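PDB 6H5L: similar to hydroxylamine oxidoreductase from Kuenenia stuttgartiensis, which forms the multihaem c-type cytochrome subunit of a 60-haem reductase complex, a reducing relative of hydroxylamine oxidoreductase with an extended electron-transfer pathway. Local coordinates for the interface of chains A and B. Residues are numbered along the deposited sequence; one frame, centred on the assembly and turned at random. Chains: chain A/B, Similar to hydroxylamine oxidoreductase.

Contact 1: the interface of chains A and B. Residues chain A 448-452; chain B 492, 495-496, 499.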
ATOM      1  N   GLN A 448     -30.486  32.574  48.528  1.00 26.88           N
ATOM      2  CA  GLN A 448     -30.406  33.699  49.449  1.00 30.63           C
ATOM      3  C   GLN A 448     -31.816  34.147  49.806  1.00 28.87           C
ATOM      4  O   GLN A 448     -32.571  34.593  48.934  1.00 28.10           O
ATOM      5  CB  GLN A 448     -29.613  34.859  48.846  1.00 19.90           C
ATOM      6  CG  GLN A 448     -29.575  36.093  49.733  1.00 30.15           C
ATOM      7  CD  GLN A 448     -28.917  35.829  51.071  1.00 29.82           C
ATOM      8  OE1 GLN A 448     -28.051  34.965  51.188  1.00 22.43           O
ATOM      9  NE2 GLN A 448     -29.328  36.574  52.091  1.00 30.91           N
ATOM     10  N   MET A 449     -32.165  34.025  51.079  1.00 26.71           N
ATOM     11  CA  MET A 449     -33.447  34.466  51.596  1.00 38.23           C
ATOM     12  C   MET A 449     -33.269  35.816  52.289  1.00 30.86           C
ATOM     13  O   MET A 449     -32.214  36.452  52.193  1.00 31.12           O
ATOM     14  CB  MET A 449     -34.028  33.392  52.518  1.00 28.48           C
ATOM     15  CG  MET A 449     -34.351  32.094  51.794  1.00 28.35           C
ATOM     16  SD  MET A 449     -34.920  30.794  52.900  1.00 27.38           S
ATOM     17  CE  MET A 449     -33.486  30.634  53.959  1.00 30.11           C
ATOM     18  N   GLN A 450     -34.305  36.267  52.992  1.00 29.98           N
ATOM     19  CA  GLN A 450     -34.294  37.598  53.596  1.00 32.70           C
ATOM     20  C   GLN A 450     -33.281  37.616  54.735  1.00 27.90           C
ATOM     21  O   GLN A 450     -33.566  37.163  55.845  1.00 26.07           O
ATOM     22  CB  GLN A 450     -35.687  37.968  54.089  1.00 30.69           C
ATOM     23  CG  GLN A 450     -35.918  39.458  54.243  1.00 32.47           C
ATOM     24  CD  GLN A 450     -35.976  40.173  52.909  1.00 43.70           C
ATOM     25  OE1 GLN A 450     -34.986  40.750  52.458  1.00 39.15           O
ATOM     26  NE2 GLN A 450     -37.140  40.139  52.268  1.00 40.17           N
ATOM     27  N   ASP A 451     -32.087  38.146  54.451  1.00 22.60           N
ATOM     28  CA  ASP A 451     -30.995  38.241  55.422  1.00 23.00           C
ATOM     29  C   ASP A 451     -30.623  36.875  55.998  1.00 33.28           C
ATOM     30  O   ASP A 451     -30.220  36.766  57.159  1.00 30.99           O
ATOM     31  CB  ASP A 451     -31.333  39.228  56.543  1.00 23.28           C
ATOM     32  CG  ASP A 451     -31.435  40.660  56.044  1.00 33.44           C
ATOM     33  OD1 ASP A 451     -30.556  41.082  55.261  1.00 32.38           O
ATOM     34  OD2 ASP A 451     -32.396  41.360  56.427  1.00 27.41           O
ATOM     35  N   ASN A 452     -30.748  35.827  55.186  1.00 27.13           N
ATOM     36  CA  ASN A 452     -30.406  34.471  55.595  1.00 28.89           C
ATOM     37  C   ASN A 452     -29.910  33.696  54.380  1.00 29.88           C
ATOM     38  O   ASN A 452     -30.685  33.443  53.448  1.00 34.04           O
ATOM     39  CB  ASN A 452     -31.613  33.778  56.234  1.00 29.71           C
ATOM     40  CG  ASN A 452     -31.281  32.400  56.784  1.00 25.33           C
ATOM     41  OD1 ASN A 452     -30.124  31.977  56.791  1.00 34.33           O
ATOM     42  ND2 ASN A 452     -32.300  31.698  57.262  1.00 21.01           N
TER
ATOM     43  N   MET B 492     -26.686  34.260  43.699  1.00 17.08           N
ATOM     44  CA  MET B 492     -27.251  34.241  45.042  1.00 16.52           C
ATOM     45  C   MET B 492     -26.239  34.713  46.076  1.00 23.19           C
ATOM     46  O   MET B 492     -26.620  35.305  47.091  1.00 23.76           O
ATOM     47  CB  MET B 492     -27.741  32.835  45.384  1.00 14.97           C
ATOM     48  CG  MET B 492     -28.957  32.393  44.593  1.00 20.94           C
ATOM     49  SD  MET B 492     -30.399  33.431  44.901  1.00 22.27           S
ATOM     50  CE  MET B 492     -31.660  32.544  43.992  1.00 21.84           C
ATOM     51  N   MET B 495     -26.069  38.444  46.181  1.00 22.72           N
ATOM     52  CA  MET B 495     -27.251  38.906  46.898  1.00 26.08           C
ATOM     53  C   MET B 495     -27.044  38.820  48.404  1.00 28.77           C
ATOM     54  O   MET B 495     -27.532  39.672  49.155  1.00 24.61           O
ATOM     55  CB  MET B 495     -28.476  38.093  46.475  1.00 25.51           C
ATOM     56  CG  MET B 495     -29.778  38.534  47.132  1.00 25.85           C
ATOM     57  SD  MET B 495     -30.361  40.137  46.553  1.00 29.19           S
ATOM     58  CE  MET B 495     -31.054  39.688  44.965  1.00 24.07           C
ATOM     59  N   THR B 496     -26.319  37.797  48.864  1.00 24.84           N
ATOM     60  CA  THR B 496     -25.966  37.706  50.279  1.00 23.10           C
ATOM     61  C   THR B 496     -25.099  38.884  50.701  1.00 29.85           C
ATOM     62  O   THR B 496     -25.347  39.517  51.734  1.00 40.40           O
ATOM     63  CB  THR B 496     -25.244  36.388  50.557  1.00 20.36           C
ATOM     64  OG1 THR B 496     -26.061  35.292  50.131  1.00 25.22           O
ATOM     65  CG2 THR B 496     -24.949  36.245  52.043  1.00 25.31           C
ATOM     66  N   GLN B 499     -27.160  42.253  50.676  1.00 27.24           N
ATOM     67  CA  GLN B 499     -28.056  42.424  51.815  1.00 24.98           C
ATOM     68  C   GLN B 499     -27.281  42.742  53.087  1.00 31.94           C
ATOM     69  O   GLN B 499     -27.695  43.604  53.873  1.00 36.57           O
ATOM     70  CB  GLN B 499     -28.911  41.172  52.009  1.00 20.23           C
ATOM     71  CG  GLN B 499     -29.921  40.929  50.901  1.00 20.27           C
ATOM     72  CD  GLN B 499     -30.815  39.738  51.182  1.00 24.64           C
ATOM     73  OE1 GLN B 499     -30.682  39.076  52.211  1.00 25.84           O
ATOM     74  NE2 GLN B 499     -31.733  39.458  50.265  1.00 27.33           N
TER
HETATM   75  O   HOH W   1     -30.546  43.595  54.141  1.00 29.36           O

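Contact 2: the interface of chains A and B. Residues chain A 236-237, 445-446, 465-466; chain B 485, 493.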
ATOM      1  N   PRO A 236     -16.563  24.376  41.061  1.00 25.71           N
ATOM      2  CA  PRO A 236     -15.997  24.796  42.351  1.00 22.64           C
ATOM      3  C   PRO A 236     -16.207  23.805  43.484  1.00 22.91           C
ATOM      4  O   PRO A 236     -15.423  23.815  44.439  1.00 22.80           O
ATOM      5  CB  PRO A 236     -16.713  26.125  42.629  1.00 22.02           C
ATOM      6  CG  PRO A 236     -17.309  26.543  41.311  1.00 22.81           C
ATOM      7  CD  PRO A 236     -17.640  25.270  40.612  1.00 21.91           C
ATOM      8  N   ASP A 237     -17.240  22.967  43.436  1.00 23.99           N
ATOM      9  CA  ASP A 237     -17.454  22.004  44.509  1.00 20.41           C
ATOM     10  C   ASP A 237     -16.949  20.608  44.168  1.00 24.88           C
ATOM     11  O   ASP A 237     -16.962  19.733  45.041  1.00 24.01           O
ATOM     12  CB  ASP A 237     -18.939  21.941  44.894  1.00 23.81           C
ATOM     13  CG  ASP A 237     -19.828  21.526  43.742  1.00 26.53           C
ATOM     14  OD1 ASP A 237     -19.546  21.928  42.594  1.00 31.62           O
ATOM     15  OD2 ASP A 237     -20.813  20.798  43.990  1.00 30.63           O
ATOM     16  N   MET A 445     -25.291  28.419  50.144  1.00 34.80           N
ATOM     17  CA  MET A 445     -24.550  28.277  48.897  1.00 22.46           C
ATOM     18  C   MET A 445     -25.474  28.355  47.689  1.00 34.31           C
ATOM     19  O   MET A 445     -25.057  28.791  46.611  1.00 27.15           O
ATOM     20  CB  MET A 445     -23.804  26.942  48.893  1.00 29.97           C
ATOM     21  CG  MET A 445     -22.424  26.968  48.284  1.00 43.90           C
ATOM     22  SD  MET A 445     -21.176  27.434  49.494  1.00 36.21           S
ATOM     23  CE  MET A 445     -19.703  27.349  48.487  1.00 33.22           C
ATOM     24  N   PHE A 446     -26.732  27.945  47.856  1.00 34.33           N
ATOM     25  CA  PHE A 446     -27.667  27.744  46.757  1.00 29.44           C
ATOM     26  C   PHE A 446     -28.712  28.844  46.652  1.00 25.01           C
ATOM     27  O   PHE A 446     -29.078  29.240  45.540  1.00 22.70           O
ATOM     28  CB  PHE A 446     -28.381  26.393  46.913  1.00 26.97           C
ATOM     29  CG  PHE A 446     -27.453  25.200  46.950  1.00 31.65           C
ATOM     30  CD1 PHE A 446     -26.650  24.955  48.052  1.00 26.25           C
ATOM     31  CD2 PHE A 446     -27.412  24.309  45.893  1.00 25.10           C
ATOM     32  CE1 PHE A 446     -25.805  23.863  48.085  1.00 26.59           C
ATOM     33  CE2 PHE A 446     -26.571  23.214  45.920  1.00 24.81           C
ATOM     34  CZ  PHE A 446     -25.768  22.990  47.019  1.00 35.47           C
ATOM     35  N   PHE A 465     -17.151  24.028  51.474  1.00 17.17           N
ATOM     36  CA  PHE A 465     -17.846  23.430  50.343  1.00 17.64           C
ATOM     37  C   PHE A 465     -17.235  23.775  48.992  1.00 21.91           C
ATOM     38  O   PHE A 465     -17.572  23.122  47.999  1.00 31.50           O
ATOM     39  CB  PHE A 465     -19.329  23.837  50.348  1.00 19.42           C
ATOM     40  CG  PHE A 465     -20.195  22.978  49.468  1.00 23.37           C
ATOM     41  CD1 PHE A 465     -20.557  21.701  49.867  1.00 23.95           C
ATOM     42  CD2 PHE A 465     -20.645  23.445  48.244  1.00 24.88           C
ATOM     43  CE1 PHE A 465     -21.350  20.906  49.061  1.00 20.38           C
ATOM     44  CE2 PHE A 465     -21.440  22.654  47.434  1.00 28.24           C
ATOM     45  CZ  PHE A 465     -21.794  21.382  47.844  1.00 27.77           C
ATOM     46  N   TRP A 466     -16.361  24.777  48.915  1.00 19.62           N
ATOM     47  CA  TRP A 466     -15.679  25.103  47.669  1.00 21.48           C
ATOM     48  C   TRP A 466     -14.180  24.851  47.756  1.00 24.31           C
ATOM     49  O   TRP A 466     -13.639  24.041  47.001  1.00 29.91           O
ATOM     50  CB  TRP A 466     -15.930  26.568  47.287  1.00 20.44           C
ATOM     51  CG  TRP A 466     -17.067  26.788  46.352  1.00 17.04           C
ATOM     52  CD1 TRP A 466     -18.015  25.881  45.980  1.00 18.82           C
ATOM     53  CD2 TRP A 466     -17.377  28.002  45.660  1.00 23.18           C
ATOM     54  NE1 TRP A 466     -18.902  26.459  45.103  1.00 20.89           N
ATOM     55  CE2 TRP A 466     -18.531  27.761  44.891  1.00 26.65           C
ATOM     56  CE3 TRP A 466     -16.790  29.272  45.617  1.00 16.60           C
ATOM     57  CZ2 TRP A 466     -19.110  28.741  44.085  1.00 26.28           C
ATOM     58  CZ3 TRP A 466     -17.368  30.244  44.818  1.00 13.83           C
ATOM     59  CH2 TRP A 466     -18.515  29.974  44.064  1.00 23.12           C
TER
ATOM     60  N   TRP B 485     -23.147  26.676  38.792  1.00 20.89           N
ATOM     61  CA  TRP B 485     -22.051  27.009  39.696  1.00 18.39           C
ATOM     62  C   TRP B 485     -21.248  28.227  39.258  1.00 20.60           C
ATOM     63  O   TRP B 485     -20.612  28.863  40.105  1.00 24.45           O
ATOM     64  CB  TRP B 485     -21.119  25.806  39.865  1.00 17.54           C
ATOM     65  CG  TRP B 485     -21.642  24.811  40.855  1.00 21.48           C
ATOM     66  CD1 TRP B 485     -21.960  23.505  40.620  1.00 24.67           C
ATOM     67  CD2 TRP B 485     -21.929  25.052  42.237  1.00 18.55           C
ATOM     68  NE1 TRP B 485     -22.417  22.914  41.774  1.00 23.97           N
ATOM     69  CE2 TRP B 485     -22.409  23.844  42.782  1.00 20.49           C
ATOM     70  CE3 TRP B 485     -21.822  26.170  43.070  1.00 20.75           C
ATOM     71  CZ2 TRP B 485     -22.780  23.724  44.119  1.00 30.41           C
ATOM     72  CZ3 TRP B 485     -22.193  26.049  44.396  1.00 28.92           C
ATOM     73  CH2 TRP B 485     -22.665  24.836  44.908  1.00 29.80           C
ATOM     74  N   MET B 493     -24.949  34.460  45.837  1.00 24.86           N
ATOM     75  CA  MET B 493     -23.931  34.830  46.816  1.00 23.06           C
ATOM     76  C   MET B 493     -23.697  36.333  46.842  1.00 26.03           C
ATOM     77  O   MET B 493     -23.429  36.904  47.905  1.00 30.67           O
ATOM     78  CB  MET B 493     -22.628  34.088  46.535  1.00 23.93           C
ATOM     79  CG  MET B 493     -22.563  32.749  47.215  1.00 20.10           C
ATOM     80  SD  MET B 493     -21.327  31.668  46.499  1.00 32.85           S
ATOM     81  CE  MET B 493     -21.521  30.262  47.569  1.00 34.72           C
TER

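Contact 3: the interface of chains A and B. Residues chain A 455, 458, 462, 466; chain B 493, 497.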
ATOM      1  N   ASP A 455     -23.360  37.299  55.885  1.00 30.04           N
ATOM      2  CA  ASP A 455     -22.132  37.351  55.101  1.00 27.91           C
ATOM      3  C   ASP A 455     -21.133  36.300  55.574  1.00 33.50           C
ATOM      4  O   ASP A 455     -20.530  35.596  54.756  1.00 29.44           O
ATOM      5  CB  ASP A 455     -21.519  38.749  55.178  1.00 24.09           C
ATOM      6  CG  ASP A 455     -20.919  39.194  53.859  1.00 39.56           C
ATOM      7  OD1 ASP A 455     -20.602  38.322  53.024  1.00 39.64           O
ATOM      8  OD2 ASP A 455     -20.765  40.419  53.661  1.00 49.54           O
ATOM      9  N   ASN A 458     -21.762  32.426  54.674  1.00 21.16           N
ATOM     10  CA  ASN A 458     -21.384  32.016  53.330  1.00 25.54           C
ATOM     11  C   ASN A 458     -19.882  32.081  53.097  1.00 23.81           C
ATOM     12  O   ASN A 458     -19.376  31.377  52.220  1.00 20.99           O
ATOM     13  CB  ASN A 458     -22.104  32.877  52.296  1.00 18.11           C
ATOM     14  CG  ASN A 458     -23.354  32.208  51.750  1.00 20.27           C
ATOM     15  OD1 ASN A 458     -23.814  31.202  52.291  1.00 24.69           O
ATOM     16  ND2 ASN A 458     -23.906  32.758  50.675  1.00 22.51           N
ATOM     17  N   ARG A 462     -18.165  28.778  51.683  1.00 24.04           N
ATOM     18  CA  ARG A 462     -17.186  28.685  50.606  1.00 20.50           C
ATOM     19  C   ARG A 462     -15.896  28.025  51.075  1.00 23.19           C
ATOM     20  O   ARG A 462     -15.176  27.430  50.264  1.00 24.68           O
ATOM     21  CB  ARG A 462     -16.902  30.069  50.027  1.00 23.36           C
ATOM     22  CG  ARG A 462     -18.007  30.605  49.126  1.00 18.15           C
ATOM     23  CD  ARG A 462     -17.619  31.931  48.490  1.00 15.97           C
ATOM     24  NE  ARG A 462     -17.492  32.993  49.480  1.00 26.84           N
ATOM     25  CZ  ARG A 462     -18.507  33.736  49.908  1.00 31.90           C
ATOM     26  NH1 ARG A 462     -19.727  33.531  49.430  1.00 17.15           N
ATOM     27  NH2 ARG A 462     -18.303  34.686  50.811  1.00 30.16           N
ATOM     28  N   TRP A 466     -16.361  24.777  48.915  1.00 19.62           N
ATOM     29  CA  TRP A 466     -15.679  25.103  47.669  1.00 21.48           C
ATOM     30  C   TRP A 466     -14.180  24.851  47.756  1.00 24.31           C
ATOM     31  O   TRP A 466     -13.639  24.041  47.001  1.00 29.91           O
ATOM     32  CB  TRP A 466     -15.930  26.568  47.287  1.00 20.44           C
ATOM     33  CG  TRP A 466     -17.067  26.788  46.352  1.00 17.04           C
ATOM     34  CD1 TRP A 466     -18.015  25.881  45.980  1.00 18.82           C
ATOM     35  CD2 TRP A 466     -17.377  28.002  45.660  1.00 23.18           C
ATOM     36  NE1 TRP A 466     -18.902  26.459  45.103  1.00 20.89           N
ATOM     37  CE2 TRP A 466     -18.531  27.761  44.891  1.00 26.65           C
ATOM     38  CE3 TRP A 466     -16.790  29.272  45.617  1.00 16.60           C
ATOM     39  CZ2 TRP A 466     -19.110  28.741  44.085  1.00 26.28           C
ATOM     40  CZ3 TRP A 466     -17.368  30.244  44.818  1.00 13.83           C
ATOM     41  CH2 TRP A 466     -18.515  29.974  44.064  1.00 23.12           C
TER
ATOM     42  N   MET B 493     -24.949  34.460  45.837  1.00 24.86           N
ATOM     43  CA  MET B 493     -23.931  34.830  46.816  1.00 23.06           C
ATOM     44  C   MET B 493     -23.697  36.333  46.842  1.00 26.03           C
ATOM     45  O   MET B 493     -23.429  36.904  47.905  1.00 30.67           O
ATOM     46  CB  MET B 493     -22.628  34.088  46.535  1.00 23.93           C
ATOM     47  CG  MET B 493     -22.563  32.749  47.215  1.00 20.10           C
ATOM     48  SD  MET B 493     -21.327  31.668  46.499  1.00 32.85           S
ATOM     49  CE  MET B 493     -21.521  30.262  47.569  1.00 34.72           C
ATOM     50  N   ARG B 497     -24.072  39.197  49.906  1.00 26.33           N
ATOM     51  CA  ARG B 497     -23.185  40.308  50.236  1.00 31.31           C
ATOM     52  C   ARG B 497     -23.910  41.646  50.146  1.00 28.80           C
ATOM     53  O   ARG B 497     -23.641  42.558  50.936  1.00 27.97           O
ATOM     54  CB  ARG B 497     -21.966  40.304  49.312  1.00 28.62           C
ATOM     55  CG  ARG B 497     -21.107  39.050  49.383  1.00 25.47           C
ATOM     56  CD  ARG B 497     -19.910  39.181  48.452  1.00 33.82           C
ATOM     57  NE  ARG B 497     -18.981  38.059  48.557  1.00 43.74           N
ATOM     58  CZ  ARG B 497     -18.940  37.037  47.709  1.00 37.25           C
ATOM     59  NH1 ARG B 497     -19.779  36.986  46.683  1.00 36.85           N
ATOM     60  NH2 ARG B 497     -18.056  36.065  47.884  1.00 36.93           N
TER
HETATM   61  O   HOH W   2     -22.493  34.885  49.793  1.00 24.46           O

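Contact 1: the interface of chains A and B
The side chains of A:Gln448 and B:Gln499 come at each other from opposite directions, joining a loop of one multihaem, HAO-like cytochrome subunit to helix 480-513 of its neighbour. The carboxamide oxygen OE1 of B:Gln499 is gripped by two donors on opposite faces of its plane. A:Gln448 NE2 gives a 2.8 Å bond to B:Gln499 OE1 from above the carbonyl plane, with the two amides 81° apart, while the backbone N of A:Asp451 reaches the same OE1, also at 2.8 Å, less steeply tilted. A long, extended glutamine suits this place because it spans from helix to loop and ends in an acceptor. The tight part lies under A:Gln448. With CG opposite the backbone N (chi1 176°) and a bend at chi2, its chain lies against the helix, CG 3.6 Å from CG of B:Met495 and CD 3.6 Å from CA of B:Thr496. A:Gln448 OE1 is modelled too close to B:Thr496 OG1 for its detail to be trusted; that OG1 bonds to B:Met492 O within the helix (3.1 Å). By contrast, the carboxylate of A:Asp451 is held more loosely: its OD1 meets water 1 at 2.8 Å, and the water in turn meets B:Gln499 O at 2.9 Å, a link that may tolerate small shifts.

Contact 2: the interface of chains A and B
B:Trp485 projects from helix 480-513 into a cup of chain A whose wall is built from three pieces of backbone: the loop at A:Pro236 and A:Asp237, the short helix 443-446, and helix 455-476 at A:Phe465 and A:Trp466. One face of the indole takes most of the contacts. A:Pro236 CD lies over its root, 3.6 Å from B:Trp485 CB, where a compact, rigid ring fits well. Next along, A:Asp237 OD1 sits 3.1 Å above the ring plane near the rim; the indole N-H points elsewhere, so this is a contact over the face and not a hydrogen bond. Farther out, A:Trp466 brings its pyrrole edge to the same face, NE1 3.4 Å from B:Trp485 CZ3, with the planes 64° apart. That second indole is itself held between A:Pro236 CB on one side and A:Met445 CE on the other. A:Phe446 meets B:Trp485 edge-to-face from the opposite side, and A:Phe465 CE2 comes to 3.6 Å from B:Trp485 CH2 at the outer rim. Beside the pocket, two flexible thioethers meet: the extended chain of B:Met493 puts its methyl CE 3.4 Å from A:Met445 SD, and its SD lies beside A:Trp466 CH2. The site works as an aromatic knob in a socket, probably fixing where helix 480-513 of one subunit sits against the next.

Contact 3: the interface of chains A and B
A:Arg462 and B:Arg497 bring their guanidinium groups together between helix 455-476 of chain A and helix 480-513 of chain B. B:Arg497 lays its NH2 over the centre of the A:Arg462 group, the two planes inclined by 31°. Delocalised groups can approach over a face like this, although both are normally positively charged; the carboxylate of A:Asp455, whose OD1 is 4.8 Å from B:Arg497 NE, may offset part of that charge. Behind A:Arg462, the backbone O of A:Asn458 lies 3.4 Å above the other face, where its partial negative charge is likely to be favourable. B:Arg497 reaches across with an extended chain, whereas A:Arg462 bends at chi3 (-66°), which turns its head to lie between that oxygen and the other arginine. B:Met493 runs past A:Arg462 in the opposite direction, its CG at the guanidinium edge, 3.7 Å from NH1; an unbranched, pliable methionine can follow such a groove. Water 2 lies at the same edge and links A:Arg462 NH1 (3.1 Å) and A:Asn458 ND2 (2.7 Å) to B:Met493 O (2.9 Å). With an alanine in place of A:Arg462, B:Arg497 would probably lose the flat group its NH2 rests on and be freer to turn, and water 2 would lose one of its mates. The site joins the two helices through an over-the-face arginine pair and a shared water, and is likely to help set their register in the complex.

All three contacts use helix 480-513 of chain B, on neighbouring sides of it. The C-alpha centres of contacts 1 and 2 are about 15 Å apart; that of contact 3 is about 10 Å from contact 1 and 8 Å from contact 2. Contacts 2 and 3 share A:Trp466 and B:Met493, as well as helix 455-476 of chain A, while contact 1 adds the loop leading towards that helix. Polar, aromatic and arginine-rich patches are thus set beside one another on a single helix, probably fixing both its position and its rotation between neighbouring copies in the deposited assembly, which holds six of them.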